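Local coordinates for protein hemolysin (PDB 3HVN) that probably binds cholesterol-containing host membranes and, after a large conformational change, assembles into oligomeric pores that lyse the cell, at residues Ile59-Thr65 with Leu77-Lys81; Arg125-Ser131 with His143-Pro149; Leu162-Asn166 with Lys354-Gly358; His390-Ala394 with Gln445-Arg451. The protein carries 1 engineered substitution. All blocks are in the same frame, centred on the assembly; numbering follows the deposited sequence.

Contact 1 of 4, residues Ile59-Thr65 with Leu77-Lys81; sequences IDNPPAT and LRREK
Lys81 meets Ile59 because its CG stands anti to the backbone N (chi1 162°) and the extended chain beyond it crosses Ile59 obliquely. In Arg79, CG sits between N and the carbonyl carbon (chi1 57°), which brings it to Pro62 and to Pro63 O, and the bend at chi3 turns the outer chain by Pro63. Here the loop 59-65 lies along strand 73-88 of the long, curved sheet that forms domain 2 in cholesterol-dependent cytolysins, running roughly antiparallel to it without a backbone hydrogen bond between these segments. Ile59 CG2 meets Lys81 CE at 3.4 Å; the lysine's aliphatic length thus serves as a hydrophobic strip, while NZ makes a long, weak ion pair with Glu381. Two prolines suit a connection that packs without pairing its amides. Pro62 lays CB 3.9 Å from Arg79 CG, and its ring crosses the Lys81 side chain at about a right angle. Ile383 of strand 376-401 touches Ile59, Pro62 and Arg79. Arg78 sends NH2 away to Glu422 and Tyr416, leaving its base for Thr65. That threonine, beta-branched and next to strand 66-70, places its methyl CG2 3.6 Å from Arg78 CB.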
loop_
_atom_site.group_PDB
_atom_site.type_symbol
_atom_site.label_atom_id
_atom_site.label_comp_id
_atom_site.label_asym_id
_atom_site.label_seq_id
_atom_site.Cartn_x
_atom_site.Cartn_y
_atom_site.Cartn_z
ATOM N N ILE A 59 11.362 16.343 5.742
ATOM C CA ILE A 59 9.938 16.193 6.010
ATOM C C ILE A 59 9.328 17.452 6.619
ATOM O O ILE A 59 8.147 17.738 6.417
ATOM C CB ILE A 59 9.674 15.002 6.951
ATOM C CG1 ILE A 59 8.176 14.703 7.026
ATOM C CG2 ILE A 59 10.248 15.278 8.330
ATOM C CD1 ILE A 59 7.556 14.391 5.685
ATOM N N ASP A 60 10.137 18.202 7.360
ATOM C CA ASP A 60 9.658 19.394 8.050
ATOM C C ASP A 60 8.507 19.041 8.986
ATOM O O ASP A 60 8.543 18.019 9.672
ATOM C CB ASP A 60 9.210 20.459 7.046
ATOM C CG ASP A 60 10.329 20.904 6.127
ATOM O OD1 ASP A 60 11.437 20.335 6.213
ATOM O OD2 ASP A 60 10.100 21.827 5.316
ATOM N N ASN A 61 7.488 19.894 9.008
ATOM C CA ASN A 61 6.297 19.647 9.811
ATOM C C ASN A 61 5.026 19.865 8.999
ATOM O O ASN A 61 4.875 20.895 8.339
ATOM C CB ASN A 61 6.288 20.533 11.059
ATOM C CG ASN A 61 7.478 20.279 11.966
ATOM O OD1 ASN A 61 8.629 20.336 11.533
ATOM N ND2 ASN A 61 7.206 20.005 13.237
ATOM N N PRO A 62 4.103 18.893 9.045
ATOM C CA PRO A 62 2.863 18.961 8.263
ATOM C C PRO A 62 1.877 19.971 8.839
ATOM O O PRO A 62 1.784 20.103 10.059
ATOM C CB PRO A 62 2.296 17.547 8.384
ATOM C CG PRO A 62 2.856 17.013 9.655
ATOM C CD PRO A 62 4.173 17.690 9.893
ATOM N N PRO A 63 1.149 20.679 7.963
ATOM C CA PRO A 63 0.132 21.645 8.388
ATOM C C PRO A 63 -0.857 21.009 9.359
ATOM O O PRO A 63 -1.293 19.879 9.141
ATOM C CB PRO A 63 -0.572 22.007 7.078
ATOM C CG PRO A 63 0.460 21.784 6.029
ATOM C CD PRO A 63 1.265 20.605 6.496
ATOM N N ALA A 64 -1.200 21.733 10.420
ATOM C CA ALA A 64 -2.097 21.220 11.449
ATOM C C ALA A 64 -3.374 20.631 10.857
ATOM O O ALA A 64 -3.886 21.119 9.848
ATOM C CB ALA A 64 -2.432 22.316 12.450
ATOM N N THR A 65 -3.878 19.576 11.489
ATOM C CA THR A 65 -5.119 18.942 11.061
ATOM C C THR A 65 -6.247 19.965 11.055
ATOM O O THR A 65 -6.322 20.817 11.941
ATOM C CB THR A 65 -5.501 17.779 11.993
ATOM O OG1 THR A 65 -5.959 18.298 13.247
ATOM C CG2 THR A 65 -4.304 16.872 12.232
ATOM N N LEU A 77 -9.521 16.598 8.049
ATOM C CA LEU A 77 -8.237 16.313 7.424
ATOM C C LEU A 77 -7.125 16.261 8.467
ATOM O O LEU A 77 -6.796 17.271 9.095
ATOM C CB LEU A 77 -7.921 17.357 6.350
ATOM C CG LEU A 77 -6.736 17.081 5.419
ATOM C CD1 LEU A 77 -6.878 17.861 4.121
ATOM C CD2 LEU A 77 -5.411 17.398 6.099
ATOM N N ARG A 78 -6.556 15.072 8.646
ATOM C CA ARG A 78 -5.465 14.866 9.590
ATOM C C ARG A 78 -4.253 14.251 8.899
ATOM O O ARG A 78 -4.280 13.087 8.503
ATOM C CB ARG A 78 -5.911 13.961 10.741
ATOM C CG ARG A 78 -7.090 14.485 11.540
ATOM C CD ARG A 78 -7.398 13.566 12.713
ATOM N NE ARG A 78 -8.579 13.993 13.456
ATOM C CZ ARG A 78 -9.036 13.383 14.545
ATOM N NH1 ARG A 78 -8.408 12.316 15.022
ATOM N NH2 ARG A 78 -10.119 13.838 15.160
ATOM N N ARG A 79 -3.193 15.037 8.755
ATOM C CA ARG A 79 -1.962 14.553 8.143
ATOM C C ARG A 79 -0.836 14.512 9.171
ATOM O O ARG A 79 -0.478 15.539 9.751
ATOM C CB ARG A 79 -1.572 15.433 6.953
ATOM C CG ARG A 79 -1.392 16.904 7.297
ATOM C CD ARG A 79 -1.206 17.750 6.047
ATOM N NE ARG A 79 -2.415 17.786 5.229
ATOM C CZ ARG A 79 -2.542 18.496 4.114
ATOM N NH1 ARG A 79 -1.533 19.235 3.676
ATOM N NH2 ARG A 79 -3.681 18.468 3.435
ATOM N N GLU A 80 -0.281 13.327 9.405
ATOM C CA GLU A 80 0.780 13.184 10.398
ATOM C C GLU A 80 2.109 12.755 9.784
ATOM O O GLU A 80 2.148 12.133 8.722
ATOM C CB GLU A 80 0.371 12.215 11.510
ATOM C CG GLU A 80 0.370 10.751 11.106
ATOM C CD GLU A 80 0.339 9.823 12.305
ATOM O OE1 GLU A 80 0.866 10.210 13.369
ATOM O OE2 GLU A 80 -0.208 8.707 12.184
ATOM N N LYS A 81 3.195 13.094 10.469
ATOM C CA LYS A 81 4.542 12.797 9.997
ATOM C C LYS A 81 5.009 11.420 10.461
ATOM O O LYS A 81 5.164 11.177 11.658
ATOM C CB LYS A 81 5.510 13.879 10.476
ATOM C CG LYS A 81 6.975 13.485 10.441
ATOM C CD LYS A 81 7.845 14.614 10.971
ATOM C CE LYS A 81 9.241 14.129 11.320
ATOM N NZ LYS A 81 10.120 15.251 11.754
#

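Contact 2 of 4, residues Arg125-Ser131 with His143-Pro149; sequences RGDLTLS and HTVVNSP
The guanidinium of Arg125 has Pro149 CB over one face, 4.2 Å above the centre of its plane, and its NH1 bonds to the carbonyl of Gly104. Nearer the backbone, Arg125 CB packs 3.4 Å from Pro149 CD. Among the other flat groups, the Asp127 carboxylate and the Asn147 amide are turned 63° apart, and the acid makes its bond with the next residue: Ser148 N reaches Asp127 OD1 at 2.9 Å, coming from 37° above the carboxylate plane. A short acid suits this place, because one oxygen can accept a backbone N-H just where strand pairing has ended. The His143 imidazole lies obliquely by Ser131 CB at the other end.

Between these ends the backbones form an antiparallel ladder. Leu130 and Thr144 exchange two bonds of 2.8 Å, N to O each way, both nearly along the C=O axis. For Leu128 and Val146 the bond from Leu128 N is the better one and its return is weak. Leu128, Leu130 and Val146 fill most of one face, with Thr144 beside them: Leu128 CD1 lies 3.7 Å from Val146 CB, and Leu130 CD2 is 3.9 Å from Val146 CG2. With CG set between N and the carbonyl carbon (chi1 37°), Leu128 also packs on Pro149. Helix 151-166 touches this hairpin through Thr144 and Val146, while Ser131 pairs with Ser235 of strand 221-236 and Thr129 with Asp237 just beyond it, so the whole is a two-stranded beta hairpin at the margin of the large antiparallel sheet.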
loop_
_atom_site.group_PDB
_atom_site.type_symbol
_atom_site.label_atom_id
_atom_site.label_comp_id
_atom_site.label_asym_id
_atom_site.label_seq_id
_atom_site.Cartn_x
_atom_site.Cartn_y
_atom_site.Cartn_z
ATOM N N ARG A 125 36.395 -15.732 -15.186
ATOM C CA ARG A 125 35.488 -16.294 -14.192
ATOM C C ARG A 125 35.817 -17.745 -13.852
ATOM O O ARG A 125 36.223 -18.520 -14.717
ATOM C CB ARG A 125 34.041 -16.187 -14.676
ATOM C CG ARG A 125 33.564 -14.763 -14.898
ATOM C CD ARG A 125 33.692 -13.941 -13.629
ATOM N NE ARG A 125 33.156 -14.649 -12.470
ATOM C CZ ARG A 125 31.868 -14.681 -12.143
ATOM N NH1 ARG A 125 30.976 -14.045 -12.891
ATOM N NH2 ARG A 125 31.471 -15.351 -11.071
ATOM N N GLY A 126 35.635 -18.103 -12.584
ATOM C CA GLY A 126 35.850 -19.468 -12.141
ATOM C C GLY A 126 34.593 -20.301 -12.285
ATOM O O GLY A 126 33.498 -19.847 -11.952
ATOM N N ASP A 127 34.750 -21.522 -12.786
ATOM C CA ASP A 127 33.622 -22.423 -12.991
ATOM C C ASP A 127 32.780 -22.550 -11.726
ATOM O O ASP A 127 33.308 -22.799 -10.642
ATOM C CB ASP A 127 34.115 -23.802 -13.434
ATOM C CG ASP A 127 34.979 -23.742 -14.679
ATOM O OD1 ASP A 127 35.026 -22.671 -15.322
ATOM O OD2 ASP A 127 35.612 -24.764 -15.015
ATOM N N LEU A 128 31.469 -22.377 -11.867
ATOM C CA LEU A 128 30.567 -22.444 -10.719
ATOM C C LEU A 128 29.299 -23.239 -11.018
ATOM O O LEU A 128 28.897 -23.372 -12.173
ATOM C CB LEU A 128 30.221 -21.038 -10.218
ATOM C CG LEU A 128 30.052 -19.931 -11.261
ATOM C CD1 LEU A 128 28.892 -20.224 -12.198
ATOM C CD2 LEU A 128 29.865 -18.580 -10.584
ATOM N N THR A 129 28.671 -23.762 -9.970
ATOM C CA THR A 129 27.498 -24.616 -10.125
ATOM C C THR A 129 26.190 -23.866 -9.887
ATOM O O THR A 129 26.031 -23.164 -8.883
ATOM C CB THR A 129 27.562 -25.835 -9.185
ATOM O OG1 THR A 129 28.787 -26.545 -9.401
ATOM C CG2 THR A 129 26.388 -26.768 -9.441
ATOM N N LEU A 130 25.253 -24.027 -10.817
ATOM C CA LEU A 130 23.947 -23.385 -10.726
ATOM C C LEU A 130 22.837 -24.407 -10.504
ATOM O O LEU A 130 22.945 -25.560 -10.926
ATOM C CB LEU A 130 23.659 -22.571 -11.990
ATOM C CG LEU A 130 24.180 -21.133 -12.045
ATOM C CD1 LEU A 130 25.626 -21.050 -11.585
ATOM C CD2 LEU A 130 24.021 -20.558 -13.447
ATOM N N SER A 131 21.771 -23.973 -9.840
ATOM C CA SER A 131 20.628 -24.836 -9.567
ATOM C C SER A 131 19.319 -24.133 -9.910
ATOM O O SER A 131 19.220 -22.908 -9.833
ATOM C CB SER A 131 20.623 -25.272 -8.101
ATOM O OG SER A 131 20.555 -24.152 -7.237
ATOM N N HIS A 143 20.427 -29.444 -10.883
ATOM C CA HIS A 143 21.752 -28.843 -10.772
ATOM C C HIS A 143 22.526 -28.936 -12.084
ATOM O O HIS A 143 22.362 -29.890 -12.845
ATOM C CB HIS A 143 22.552 -29.516 -9.655
ATOM C CG HIS A 143 21.798 -29.653 -8.369
ATOM N ND1 HIS A 143 21.699 -28.630 -7.451
ATOM C CD2 HIS A 143 21.112 -30.696 -7.845
ATOM C CE1 HIS A 143 20.982 -29.035 -6.418
ATOM N NE2 HIS A 143 20.613 -30.285 -6.632
ATOM N N THR A 144 23.370 -27.941 -12.339
ATOM C CA THR A 144 24.216 -27.937 -13.530
ATOM C C THR A 144 25.522 -27.185 -13.297
ATOM O O THR A 144 25.561 -26.195 -12.565
ATOM C CB THR A 144 23.492 -27.329 -14.747
ATOM O OG1 THR A 144 22.616 -26.283 -14.311
ATOM C CG2 THR A 144 22.682 -28.391 -15.473
ATOM N N VAL A 145 26.589 -27.665 -13.928
ATOM C CA VAL A 145 27.898 -27.037 -13.814
ATOM C C VAL A 145 28.060 -25.953 -14.873
ATOM O O VAL A 145 27.547 -26.078 -15.986
ATOM C CB VAL A 145 29.032 -28.069 -13.965
ATOM C CG1 VAL A 145 30.379 -27.427 -13.670
ATOM C CG2 VAL A 145 28.791 -29.256 -13.046
ATOM N N VAL A 146 28.774 -24.888 -14.523
ATOM C CA VAL A 146 28.976 -23.768 -15.435
ATOM C C VAL A 146 30.449 -23.388 -15.555
ATOM O O VAL A 146 31.079 -22.972 -14.579
ATOM C CB VAL A 146 28.167 -22.531 -14.999
ATOM C CG1 VAL A 146 28.580 -21.313 -15.810
ATOM C CG2 VAL A 146 26.675 -22.796 -15.141
ATOM N N ASN A 147 30.987 -23.537 -16.762
ATOM C CA ASN A 147 32.370 -23.179 -17.050
ATOM C C ASN A 147 32.473 -21.761 -17.597
ATOM O O ASN A 147 31.549 -21.273 -18.247
ATOM C CB ASN A 147 32.982 -24.166 -18.045
ATOM C CG ASN A 147 32.247 -24.188 -19.375
ATOM O OD1 ASN A 147 31.146 -23.652 -19.499
ATOM N ND2 ASN A 147 32.856 -24.812 -20.376
ATOM N N SER A 148 33.604 -21.108 -17.337
ATOM C CA SER A 148 33.817 -19.727 -17.762
ATOM C C SER A 148 32.518 -18.927 -17.702
ATOM O O SER A 148 32.025 -18.457 -18.728
ATOM C CB SER A 148 34.402 -19.684 -19.175
ATOM O OG SER A 148 35.668 -20.318 -19.222
ATOM N N PRO A 149 31.963 -18.777 -16.491
ATOM C CA PRO A 149 30.666 -18.135 -16.245
ATOM C C PRO A 149 30.483 -16.820 -16.996
ATOM O O PRO A 149 31.366 -15.962 -16.980
ATOM C CB PRO A 149 30.689 -17.883 -14.738
ATOM C CG PRO A 149 31.546 -18.967 -14.202
ATOM C CD PRO A 149 32.604 -19.214 -15.238
#

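Contact 3 of 4, residues Leu162-Asn166 with Lys354-Gly358; sequences LSKWN and KLNLG. Engineered in segment 354-358: Leu357 (natural residue Pro).
The C-terminal turn of helix 151-166 packs on the loop that leads from helix 339-350 into strand 359-367 of the large antiparallel sheet. Leu162 and Asn166 both face this loop because they are one turn apart, as the bond of 2.8 Å from Asn166 N to Leu162 O confirms. The two branches of Leu162 divide the work. CD2 packs on Leu355 CD1 at 3.9 Å, while CD1 meets the methyl CD2 of Leu357, also at 3.9 Å, and lies close to the carbonyl of Asn356. Leu357 is an engineered residue in place of the natural proline. Leu355 carries its CG anti to the backbone N (chi1 -173°), which directs its CD1 toward Leu162 and Asn166. Asn166 adds a polar group at the middle of the contact, its OD1 against Leu355 CD1. Its amide plane stands 54° from that of Asn356, and although Asn166 ND2 comes within 3.0 Å of Asn356 OD1, the angle is too poor for a hydrogen bond. Asparagine suits a partly exposed helix end, being short and polar. Around the apolar patch, Leu162 and Leu355 both press on Tyr232 of strand 221-236, and Leu162 also touches Leu132 of strand 128-133.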
loop_
_atom_site.group_PDB
_atom_site.type_symbol
_atom_site.label_atom_id
_atom_site.label_comp_id
_atom_site.label_asym_id
_atom_site.label_seq_id
_atom_site.Cartn_x
_atom_site.Cartn_y
_atom_site.Cartn_z
ATOM N N LEU A 162 15.754 -25.564 -18.012
ATOM C CA LEU A 162 14.374 -25.329 -18.424
ATOM C C LEU A 162 13.941 -26.288 -19.526
ATOM O O LEU A 162 12.786 -26.706 -19.576
ATOM C CB LEU A 162 14.194 -23.883 -18.889
ATOM C CG LEU A 162 14.327 -22.795 -17.820
ATOM C CD1 LEU A 162 14.271 -21.414 -18.453
ATOM C CD2 LEU A 162 13.246 -22.950 -16.762
ATOM N N SER A 163 14.872 -26.631 -20.410
ATOM C CA SER A 163 14.584 -27.561 -21.496
ATOM C C SER A 163 14.390 -28.969 -20.948
ATOM O O SER A 163 13.473 -29.681 -21.356
ATOM C CB SER A 163 15.707 -27.548 -22.536
ATOM O OG SER A 163 16.883 -28.150 -22.027
ATOM N N LYS A 164 15.256 -29.365 -20.020
ATOM C CA LYS A 164 15.127 -30.665 -19.375
ATOM C C LYS A 164 13.841 -30.727 -18.559
ATOM O O LYS A 164 13.292 -31.805 -18.327
ATOM C CB LYS A 164 16.336 -30.952 -18.481
ATOM C CG LYS A 164 16.304 -32.327 -17.830
ATOM C CD LYS A 164 17.528 -32.563 -16.960
ATOM C CE LYS A 164 17.485 -33.940 -16.318
ATOM N NZ LYS A 164 18.674 -34.193 -15.458
ATOM N N TRP A 165 13.364 -29.565 -18.126
ATOM C CA TRP A 165 12.125 -29.489 -17.358
ATOM C C TRP A 165 10.888 -29.554 -18.253
ATOM O O TRP A 165 9.986 -30.357 -18.019
ATOM C CB TRP A 165 12.096 -28.221 -16.501
ATOM C CG TRP A 165 12.966 -28.303 -15.285
ATOM C CD1 TRP A 165 14.299 -28.024 -15.209
ATOM C CD2 TRP A 165 12.563 -28.692 -13.966
ATOM N NE1 TRP A 165 14.753 -28.215 -13.927
ATOM C CE2 TRP A 165 13.706 -28.624 -13.144
ATOM C CE3 TRP A 165 11.349 -29.090 -13.400
ATOM C CZ2 TRP A 165 13.669 -28.940 -11.787
ATOM C CZ3 TRP A 165 11.314 -29.403 -12.054
ATOM C CH2 TRP A 165 12.467 -29.327 -11.263
ATOM N N ASN A 166 10.852 -28.707 -19.277
ATOM C CA ASN A 166 9.713 -28.654 -20.187
ATOM C C ASN A 166 9.648 -29.856 -21.126
ATOM O O ASN A 166 8.582 -30.194 -21.641
ATOM C CB ASN A 166 9.740 -27.359 -21.003
ATOM C CG ASN A 166 9.577 -26.124 -20.142
ATOM O OD1 ASN A 166 9.304 -26.218 -18.945
ATOM N ND2 ASN A 166 9.741 -24.953 -20.748
ATOM N N LYS A 354 3.802 -18.178 -19.784
ATOM C CA LYS A 354 4.512 -19.429 -20.026
ATOM C C LYS A 354 5.691 -19.606 -19.075
ATOM O O LYS A 354 5.970 -18.742 -18.244
ATOM C CB LYS A 354 4.991 -19.501 -21.478
ATOM C CG LYS A 354 6.020 -18.446 -21.846
ATOM C CD LYS A 354 6.409 -18.542 -23.312
ATOM C CE LYS A 354 5.204 -18.341 -24.218
ATOM N NZ LYS A 354 5.564 -18.451 -25.659
ATOM N N LEU A 355 6.379 -20.736 -19.206
ATOM C CA LEU A 355 7.530 -21.046 -18.367
ATOM C C LEU A 355 8.781 -21.216 -19.222
ATOM O O LEU A 355 9.902 -21.103 -18.726
ATOM C CB LEU A 355 7.265 -22.311 -17.545
ATOM C CG LEU A 355 8.287 -22.725 -16.480
ATOM C CD1 LEU A 355 9.406 -23.577 -17.070
ATOM C CD2 LEU A 355 8.846 -21.509 -15.752
ATOM N N ASN A 356 8.577 -21.484 -20.509
ATOM C CA ASN A 356 9.679 -21.674 -21.446
ATOM C C ASN A 356 10.846 -20.734 -21.163
ATOM O O ASN A 356 11.967 -21.180 -20.922
ATOM C CB ASN A 356 9.195 -21.492 -22.887
ATOM C CG ASN A 356 8.153 -22.518 -23.287
ATOM O OD1 ASN A 356 7.938 -23.508 -22.587
ATOM N ND2 ASN A 356 7.502 -22.287 -24.422
ATOM N N LEU A 357 10.570 -19.434 -21.185
ATOM C CA LEU A 357 11.584 -18.426 -20.901
ATOM C C LEU A 357 10.959 -17.180 -20.281
ATOM O O LEU A 357 10.161 -16.493 -20.918
ATOM C CB LEU A 357 12.343 -18.051 -22.176
ATOM C CG LEU A 357 13.250 -19.120 -22.788
ATOM C CD1 LEU A 357 13.769 -18.673 -24.145
ATOM C CD2 LEU A 357 14.402 -19.449 -21.851
ATOM N N GLY A 358 11.328 -16.894 -19.036
ATOM C CA GLY A 358 10.813 -15.731 -18.337
ATOM C C GLY A 358 11.827 -14.606 -18.266
ATOM O O GLY A 358 12.927 -14.715 -18.808
#

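Contact 4 of 4, residues His390-Ala394 with Gln445-Arg451; sequences HNSSA and QIPGNAR
Ser393 with Ile446, and His390 with Gly448, form the close-fitting part of this contact, while Ser392, Gln445 and the end of Arg451 make up a looser, more accessible border. In the antiparallel pair, Ser393 N donates to Ile446 O at 2.8 Å with an angle of 138°, and the return bond from Ile446 N to Ser393 O is weak. Ser393 CB lies 4.0 Å from Ile446 CB on the buried face, where a small serine leaves room for the branched isoleucine and turns its OG to the carbonyl of Val479. Next comes a type I beta turn from Pro447 to Ala450. Gly448 within it has no side chain, which lets the turn come close to the strand, its CA 3.2 Å from both His390 O and Asn391 O in CA-H...O contacts.

On the looser side, Ser392 OG stands anti to the backbone N (chi1 178°) and lies 3.1 Å from Gln445 OE1 and also near Ile446 O, weak contacts both. The bend of Gln445 at chi2 folds its amide back, with Gln445 NE2 4.0 Å from Ala394 CB. At the far end the extended Arg451, the more accessible partner, brings NH2 over one face of the His390 ring, with ring and guanidinium planes 82° apart and His390 CE1 in plane at the guanidinium edge.

Segment 390-394 belongs to the long strand 376-401 where it passes from the elongated domain into the beta-sandwich: His390 packs on Phe74 and Val76 of strand 73-88, Ala394 pairs with Arg482 of strand 481-487, and Ile446 leans on Trp411 of strand 404-416.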
loop_
_atom_site.group_PDB
_atom_site.type_symbol
_atom_site.label_atom_id
_atom_site.label_comp_id
_atom_site.label_asym_id
_atom_site.label_seq_id
_atom_site.Cartn_x
_atom_site.Cartn_y
_atom_site.Cartn_z
ATOM N N HIS A 390 -18.054 13.234 7.871
ATOM C CA HIS A 390 -19.106 13.184 8.879
ATOM C C HIS A 390 -20.396 13.805 8.349
ATOM O O HIS A 390 -20.514 15.026 8.248
ATOM C CB HIS A 390 -18.655 13.887 10.161
ATOM C CG HIS A 390 -17.362 13.369 10.708
ATOM N ND1 HIS A 390 -17.279 12.213 11.455
ATOM C CD2 HIS A 390 -16.099 13.847 10.615
ATOM C CE1 HIS A 390 -16.021 12.002 11.799
ATOM N NE2 HIS A 390 -15.284 12.979 11.301
ATOM N N ASN A 391 -21.357 12.951 8.013
ATOM C CA ASN A 391 -22.608 13.389 7.400
ATOM C C ASN A 391 -23.441 14.317 8.279
ATOM O O ASN A 391 -23.271 14.359 9.497
ATOM C CB ASN A 391 -23.453 12.179 6.996
ATOM C CG ASN A 391 -22.821 11.373 5.880
ATOM O OD1 ASN A 391 -21.921 11.848 5.188
ATOM N ND2 ASN A 391 -23.293 10.146 5.695
ATOM N N SER A 392 -24.342 15.059 7.642
ATOM C CA SER A 392 -25.297 15.893 8.360
ATOM C C SER A 392 -26.239 15.019 9.182
ATOM O O SER A 392 -26.245 13.796 9.040
ATOM C CB SER A 392 -26.096 16.749 7.374
ATOM O OG SER A 392 -27.064 17.539 8.041
ATOM N N SER A 393 -27.031 15.648 10.044
ATOM C CA SER A 393 -27.993 14.925 10.869
ATOM C C SER A 393 -29.311 15.691 10.956
ATOM O O SER A 393 -29.318 16.895 11.198
ATOM C CB SER A 393 -27.423 14.685 12.268
ATOM O OG SER A 393 -28.272 13.847 13.029
ATOM N N ALA A 394 -30.423 14.992 10.757
ATOM C CA ALA A 394 -31.731 15.640 10.727
ATOM C C ALA A 394 -32.621 15.241 11.902
ATOM O O ALA A 394 -32.874 14.053 12.134
ATOM C CB ALA A 394 -32.434 15.357 9.408
ATOM N N GLN A 445 -31.308 20.774 11.337
ATOM C CA GLN A 445 -30.124 20.249 10.668
ATOM C C GLN A 445 -28.864 20.392 11.517
ATOM O O GLN A 445 -28.184 21.418 11.472
ATOM C CB GLN A 445 -29.920 20.951 9.324
ATOM C CG GLN A 445 -31.031 20.706 8.318
ATOM C CD GLN A 445 -31.013 19.294 7.766
ATOM O OE1 GLN A 445 -29.965 18.651 7.708
ATOM N NE2 GLN A 445 -32.178 18.807 7.352
ATOM N N ILE A 446 -28.560 19.355 12.290
ATOM C CA ILE A 446 -27.322 19.301 13.055
ATOM C C ILE A 446 -26.166 18.958 12.121
ATOM O O ILE A 446 -26.219 17.958 11.403
ATOM C CB ILE A 446 -27.398 18.242 14.168
ATOM C CG1 ILE A 446 -28.755 18.302 14.874
ATOM C CG2 ILE A 446 -26.261 18.427 15.161
ATOM C CD1 ILE A 446 -29.036 19.630 15.542
ATOM N N PRO A 447 -25.117 19.793 12.123
ATOM C CA PRO A 447 -23.959 19.611 11.239
ATOM C C PRO A 447 -23.192 18.329 11.551
ATOM O O PRO A 447 -23.369 17.749 12.622
ATOM C CB PRO A 447 -23.087 20.833 11.547
ATOM C CG PRO A 447 -24.008 21.824 12.182
ATOM C CD PRO A 447 -24.997 21.007 12.946
ATOM N N GLY A 448 -22.349 17.900 10.618
ATOM C CA GLY A 448 -21.558 16.697 10.797
ATOM C C GLY A 448 -20.503 16.852 11.875
ATOM O O GLY A 448 -20.160 15.890 12.564
ATOM N N ASN A 449 -19.988 18.068 12.022
ATOM C CA ASN A 449 -18.977 18.351 13.034
ATOM C C ASN A 449 -19.582 18.518 14.423
ATOM O O ASN A 449 -19.015 19.200 15.274
ATOM C CB ASN A 449 -18.174 19.599 12.666
ATOM C CG ASN A 449 -19.023 20.855 12.646
ATOM O OD1 ASN A 449 -18.775 21.798 13.397
ATOM N ND2 ASN A 449 -20.035 20.873 11.787
ATOM N N ALA A 450 -20.732 17.897 14.650
ATOM C CA ALA A 450 -21.409 18.005 15.935
ATOM C C ALA A 450 -21.476 16.658 16.643
ATOM O O ALA A 450 -21.391 15.608 16.008
ATOM C CB ALA A 450 -22.804 18.579 15.752
ATOM N N ARG A 451 -21.628 16.702 17.964
ATOM C CA ARG A 451 -21.741 15.497 18.781
ATOM C C ARG A 451 -22.357 15.826 20.137
ATOM O O ARG A 451 -22.574 16.995 20.461
ATOM C CB ARG A 451 -20.374 14.831 18.959
ATOM C CG ARG A 451 -19.979 13.924 17.804
ATOM C CD ARG A 451 -18.473 13.846 17.634
ATOM N NE ARG A 451 -18.111 13.284 16.336
ATOM C CZ ARG A 451 -16.876 13.271 15.843
ATOM N NH1 ARG A 451 -15.875 13.792 16.540
ATOM N NH2 ARG A 451 -16.642 12.737 14.652
#

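How the contacts relate
Contacts 2 and 3 are partly buried and contacts 1 and 4 lie at the surface, on the far side of the chain's centre. Contacts 1 and 4 reach neighbouring strands, 73-88 and 376-401, of one sheet, with centres 25 Å apart along the rod. Contacts 2 and 3 are close companions, their nearest atoms about 6 Å apart; helix 151-166 follows strand 142-146 after a short loop. Their chemistry follows their place: contacts 2 and 4 rest on antiparallel backbone bonds, whereas contacts 1 and 3 have no hydrogen bond across their segments and rely on apolar contact, with prolines and long aliphatic chains in the former and leucines in the latter.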